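Long-range contacts in ornithine decarboxylase (Entamoeba histolytica, PDB 4AIB), which probably catalyses the pyridoxal 5'-phosphate-dependent decarboxylation of L-ornithine to putrescine and works as a homodimer with shared active sites: residues K45-V50 against A237-T242; K198-A203 against K241-L246. All coordinates share one frame; numbering follows the deposited sequence.

Interaction 1 (K45-V50 against A237-T242)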
loop_
_atom_site.group_PDB
_atom_site.type_symbol
_atom_site.label_atom_id
_atom_site.label_comp_id
_atom_site.label_asym_id
_atom_site.label_seq_id
_atom_site.Cartn_x
_atom_site.Cartn_y
_atom_site.Cartn_z
ATOM N N LYS A 45 5.069 -28.336 18.925
ATOM C CA LYS A 45 5.663 -29.669 18.893
ATOM C C LYS A 45 7.156 -29.612 18.565
ATOM O O LYS A 45 7.960 -30.323 19.171
ATOM C CB LYS A 45 4.927 -30.548 17.876
ATOM C CG LYS A 45 5.356 -32.006 17.854
ATOM C CD LYS A 45 4.601 -32.776 16.783
ATOM C CE LYS A 45 5.175 -34.169 16.584
ATOM N NZ LYS A 45 6.517 -34.140 15.938
ATOM N N ASN A 46 7.516 -28.763 17.607
ATOM C CA ASN A 46 8.899 -28.660 17.146
ATOM C C ASN A 46 9.755 -27.662 17.924
ATOM O O ASN A 46 10.963 -27.860 18.072
ATOM C CB ASN A 46 8.945 -28.381 15.643
ATOM C CG ASN A 46 8.778 -29.640 14.814
ATOM O OD1 ASN A 46 9.660 -30.501 14.786
ATOM N ND2 ASN A 46 7.643 -29.754 14.133
ATOM N N MET A 47 9.126 -26.596 18.417
ATOM C CA MET A 47 9.798 -25.611 19.269
ATOM C C MET A 47 9.083 -25.476 20.618
ATOM O O MET A 47 8.281 -24.556 20.809
ATOM C CB MET A 47 9.891 -24.250 18.567
ATOM C CG MET A 47 10.812 -24.235 17.358
ATOM S SD MET A 47 10.858 -22.650 16.498
ATOM C CE MET A 47 12.039 -21.750 17.497
ATOM N N PRO A 48 9.364 -26.402 21.558
ATOM C CA PRO A 48 8.697 -26.398 22.862
ATOM C C PRO A 48 9.160 -25.276 23.792
ATOM O O PRO A 48 8.362 -24.774 24.585
ATOM C CB PRO A 48 9.074 -27.766 23.459
ATOM C CG PRO A 48 9.617 -28.569 22.324
ATOM C CD PRO A 48 10.256 -27.565 21.418
ATOM N N THR A 49 10.431 -24.888 23.692
ATOM C CA THR A 49 11.005 -23.886 24.598
ATOM C C THR A 49 10.831 -22.442 24.114
ATOM O O THR A 49 11.096 -21.496 24.863
ATOM C CB THR A 49 12.498 -24.160 24.891
ATOM O OG1 THR A 49 13.233 -24.221 23.663
ATOM C CG2 THR A 49 12.671 -25.470 25.656
ATOM N N VAL A 50 10.382 -22.276 22.871
ATOM C CA VAL A 50 10.162 -20.945 22.301
ATOM C C VAL A 50 8.671 -20.681 22.083
ATOM O O VAL A 50 8.037 -21.299 21.223
ATOM C CB VAL A 50 10.949 -20.738 20.983
ATOM C CG1 VAL A 50 10.778 -19.313 20.473
ATOM C CG2 VAL A 50 12.425 -21.050 21.181
ATOM N N ALA A 237 14.439 -27.751 14.717
ATOM C CA ALA A 237 15.331 -28.646 15.450
ATOM C C ALA A 237 16.702 -28.014 15.677
ATOM O O ALA A 237 17.321 -28.238 16.717
ATOM C CB ALA A 237 15.465 -29.977 14.727
ATOM N N THR A 238 17.165 -27.224 14.709
ATOM C CA THR A 238 18.466 -26.552 14.801
ATOM C C THR A 238 18.460 -25.422 15.826
ATOM O O THR A 238 19.415 -25.274 16.591
ATOM C CB THR A 238 18.948 -26.001 13.441
ATOM O OG1 THR A 238 17.944 -25.147 12.881
ATOM C CG2 THR A 238 19.252 -27.133 12.470
ATOM N N ILE A 239 17.389 -24.628 15.832
ATOM C CA ILE A 239 17.219 -23.550 16.809
ATOM C C ILE A 239 17.113 -24.139 18.217
ATOM O O ILE A 239 17.719 -23.626 19.158
ATOM C CB ILE A 239 15.980 -22.673 16.505
ATOM C CG1 ILE A 239 16.058 -22.096 15.087
ATOM C CG2 ILE A 239 15.851 -21.541 17.520
ATOM C CD1 ILE A 239 14.736 -21.579 14.557
ATOM N N GLU A 240 16.353 -25.227 18.336
ATOM C CA GLU A 240 16.152 -25.932 19.603
ATOM C C GLU A 240 17.455 -26.509 20.159
ATOM O O GLU A 240 17.679 -26.495 21.372
ATOM C CB GLU A 240 15.117 -27.048 19.422
ATOM C CG GLU A 240 14.548 -27.616 20.712
ATOM C CD GLU A 240 13.730 -26.605 21.497
ATOM O OE1 GLU A 240 13.004 -25.797 20.877
ATOM O OE2 GLU A 240 13.814 -26.628 22.742
ATOM N N LYS A 241 18.300 -27.016 19.266
ATOM C CA LYS A 241 19.585 -27.601 19.642
ATOM C C LYS A 241 20.595 -26.519 20.021
ATOM O O LYS A 241 21.353 -26.681 20.979
ATOM C CB LYS A 241 20.123 -28.474 18.503
ATOM C CG LYS A 241 21.304 -29.359 18.870
ATOM C CD LYS A 241 21.519 -30.439 17.819
ATOM C CE LYS A 241 22.827 -31.185 18.032
ATOM N NZ LYS A 241 24.003 -30.407 17.552
ATOM N N THR A 242 20.594 -25.417 19.270
ATOM C CA THR A 242 21.496 -24.290 19.526
ATOM C C THR A 242 21.172 -23.604 20.858
ATOM O O THR A 242 22.080 -23.188 21.579
ATOM C CB THR A 242 21.479 -23.266 18.368
ATOM O OG1 THR A 242 21.587 -23.955 17.115
ATOM C CG2 THR A 242 22.639 -22.283 18.491
#
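E240 sets its CG anti to the backbone N (chi1 -165°) and then bends at chi2 (65°). This turns its carboxylate across P48 and T49. T49 holds OG1 in the crowded position between its backbone N and carbonyl carbon, facing E240. The hydroxyl OG1 of T49 donates to OE2 of E240, 2.6 Å away, on the syn lone pair. The other oxygen, OE1 of E240, sits 3.3 Å from CD of P48; the two side chains cross obliquely.

Helix 33-46 breaks off at M47. The turn after it leads into strand 50-55, the first strand of the TIM-barrel-type domain. Strand 253-256, which follows helix 232-245, runs parallel to strand 50-55 as its neighbour. The contact therefore lies on the outside of the barrel, where its first and last strands meet.

M47 is extended as far as SD, then bends at chi3 (83°). Its methyl CE reaches CG2 of I239 at 3.8 Å and packs against CD1 of the same residue. M47 also touches I222, while I239 touches F226. N46, at the end of helix 33-46, donates from ND2 to OE1 of E233, near the start of helix 232-245.

Interaction 2 (K198-A203 against K241-L246)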
loop_
_atom_site.group_PDB
_atom_site.type_symbol
_atom_site.label_atom_id
_atom_site.label_comp_id
_atom_site.label_asym_id
_atom_site.label_seq_id
_atom_site.Cartn_x
_atom_site.Cartn_y
_atom_site.Cartn_z
ATOM N N LYS A 198 24.262 -17.879 14.086
ATOM C CA LYS A 198 25.211 -16.812 14.388
ATOM C C LYS A 198 24.586 -15.738 15.280
ATOM O O LYS A 198 25.234 -15.237 16.200
ATOM C CB LYS A 198 25.738 -16.189 13.093
ATOM C CG LYS A 198 27.040 -15.419 13.246
ATOM C CD LYS A 198 27.553 -14.940 11.899
ATOM C CE LYS A 198 28.929 -14.305 12.022
ATOM N NZ LYS A 198 29.453 -13.862 10.701
ATOM N N ALA A 199 23.327 -15.399 15.003
ATOM C CA ALA A 199 22.610 -14.370 15.756
ATOM C C ALA A 199 22.298 -14.793 17.190
ATOM O O ALA A 199 22.275 -13.953 18.090
ATOM C CB ALA A 199 21.339 -13.966 15.027
ATOM N N LEU A 200 22.060 -16.089 17.393
ATOM C CA LEU A 200 21.841 -16.649 18.729
ATOM C C LEU A 200 23.128 -16.672 19.552
ATOM O O LEU A 200 23.105 -16.419 20.760
ATOM C CB LEU A 200 21.255 -18.063 18.643
ATOM C CG LEU A 200 19.749 -18.218 18.413
ATOM C CD1 LEU A 200 19.419 -19.651 18.022
ATOM C CD2 LEU A 200 18.957 -17.801 19.643
ATOM N N THR A 201 24.242 -16.986 18.891
ATOM C CA THR A 201 25.562 -16.977 19.520
ATOM C C THR A 201 25.959 -15.542 19.874
ATOM O O THR A 201 26.564 -15.297 20.920
ATOM C CB THR A 201 26.630 -17.613 18.604
ATOM O OG1 THR A 201 26.129 -18.840 18.061
ATOM C CG2 THR A 201 27.914 -17.897 19.377
ATOM N N LYS A 202 25.601 -14.609 18.994
ATOM C CA LYS A 202 25.813 -13.179 19.213
ATOM C C LYS A 202 24.940 -12.665 20.362
ATOM O O LYS A 202 25.356 -11.784 21.119
ATOM C CB LYS A 202 25.518 -12.404 17.924
ATOM C CG LYS A 202 25.911 -10.935 17.944
ATOM C CD LYS A 202 25.674 -10.297 16.584
ATOM C CE LYS A 202 25.709 -8.780 16.669
ATOM N NZ LYS A 202 25.612 -8.148 15.324
ATOM N N ALA A 203 23.737 -13.225 20.484
ATOM C CA ALA A 203 22.815 -12.877 21.564
ATOM C C ALA A 203 23.285 -13.433 22.907
ATOM O O ALA A 203 23.133 -12.777 23.938
ATOM C CB ALA A 203 21.408 -13.366 21.248
ATOM N N LYS A 241 18.300 -27.016 19.266
ATOM C CA LYS A 241 19.585 -27.601 19.642
ATOM C C LYS A 241 20.595 -26.519 20.021
ATOM O O LYS A 241 21.353 -26.681 20.979
ATOM C CB LYS A 241 20.123 -28.474 18.503
ATOM C CG LYS A 241 21.304 -29.359 18.870
ATOM C CD LYS A 241 21.519 -30.439 17.819
ATOM C CE LYS A 241 22.827 -31.185 18.032
ATOM N NZ LYS A 241 24.003 -30.407 17.552
ATOM N N THR A 242 20.594 -25.417 19.270
ATOM C CA THR A 242 21.496 -24.290 19.526
ATOM C C THR A 242 21.172 -23.604 20.858
ATOM O O THR A 242 22.080 -23.188 21.579
ATOM C CB THR A 242 21.479 -23.266 18.368
ATOM O OG1 THR A 242 21.587 -23.955 17.115
ATOM C CG2 THR A 242 22.639 -22.283 18.491
ATOM N N ILE A 243 19.879 -23.503 21.176
ATOM C CA ILE A 243 19.409 -22.957 22.457
ATOM C C ILE A 243 20.033 -23.688 23.651
ATOM O O ILE A 243 20.464 -23.055 24.621
ATOM C CB ILE A 243 17.855 -22.977 22.548
ATOM C CG1 ILE A 243 17.224 -21.887 21.665
ATOM C CG2 ILE A 243 17.367 -22.871 23.991
ATOM C CD1 ILE A 243 17.697 -20.471 21.930
ATOM N N LYS A 244 20.089 -25.017 23.565
ATOM C CA LYS A 244 20.672 -25.852 24.617
ATOM C C LYS A 244 22.193 -25.732 24.701
ATOM O O LYS A 244 22.752 -25.668 25.798
ATOM C CB LYS A 244 20.288 -27.321 24.416
ATOM C CG LYS A 244 18.950 -27.718 25.016
ATOM C CD LYS A 244 18.805 -29.232 25.046
ATOM C CE LYS A 244 17.598 -29.662 25.862
ATOM N NZ LYS A 244 17.547 -31.142 26.020
ATOM N N GLU A 245 22.847 -25.704 23.541
ATOM C CA GLU A 245 24.310 -25.716 23.447
ATOM C C GLU A 245 24.972 -24.436 23.952
ATOM O O GLU A 245 26.069 -24.480 24.514
ATOM C CB GLU A 245 24.752 -25.989 22.007
ATOM C CG GLU A 245 24.554 -27.428 21.552
ATOM C CD GLU A 245 24.711 -27.607 20.052
ATOM O OE1 GLU A 245 24.891 -26.601 19.330
ATOM O OE2 GLU A 245 24.651 -28.764 19.590
ATOM N N LEU A 246 24.307 -23.302 23.743
ATOM C CA LEU A 246 24.831 -22.006 24.172
ATOM C C LEU A 246 24.773 -21.828 25.690
ATOM O O LEU A 246 25.469 -20.975 26.247
ATOM C CB LEU A 246 24.099 -20.860 23.464
ATOM C CG LEU A 246 24.412 -20.656 21.977
ATOM C CD1 LEU A 246 23.354 -19.780 21.325
ATOM C CD2 LEU A 246 25.803 -20.067 21.771
#
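The flat peptide joining L200 to T201 has a methyl of L246 over one face. CD1 of L246 stands 3.4 Å from the carbonyl O of L200 and also lies near N of T201.

The rest is apolar packing without hydrogen bonds across the segments. L246 has CG anti to its carbonyl carbon (chi1 -72°), and its two methyls lie side by side on the backbone of helix 194-212, CD1 over the peptide and CD2 by CA of T201. CD1 of L246 touches CB of L200 at 3.8 Å. CD2 of L246 lies 3.9 Å from CG2 of T201, the two side chains crossing at about a right angle. L200 splits its own branches: CD2 meets CD1 of I243 at 3.7 Å, and CD1 rests against CB and CG2 of T242. The hydroxyl of T201 turns back to O of T197 in its own helix. NE of R204, the next residue of helix 194-212, hydrogen-bonds to O of L246.

Helices 194-212 and 232-245 are successive outer helices of the barrel domain, joined through strand 219-221. Beneath them L200 reaches F184 of strand 179-184 and I222, just after strand 219-221.

Overall arrangement
From the N terminus, the chain leaves helix 33-46 through 45-50 and enters strand 50-55. It then runs through most of the barrel domain before helix 194-212, which carries 198-203. Strand 219-221 leads on to helix 232-245, where both contacts end. Interaction 1 closes a long loop of 186 residues. Interaction 2 closes a short one of 37, which starts within the longer loop and ends just past its close. The closing segments overlap at K241 and T242, and the second runs on to L246. The centres are about 11 Å apart, and CG2 of I239 packs on CD1 of L200. Helix 232-245 packs on the turn into strand 50-55 on one flank and on helix 194-212 on another.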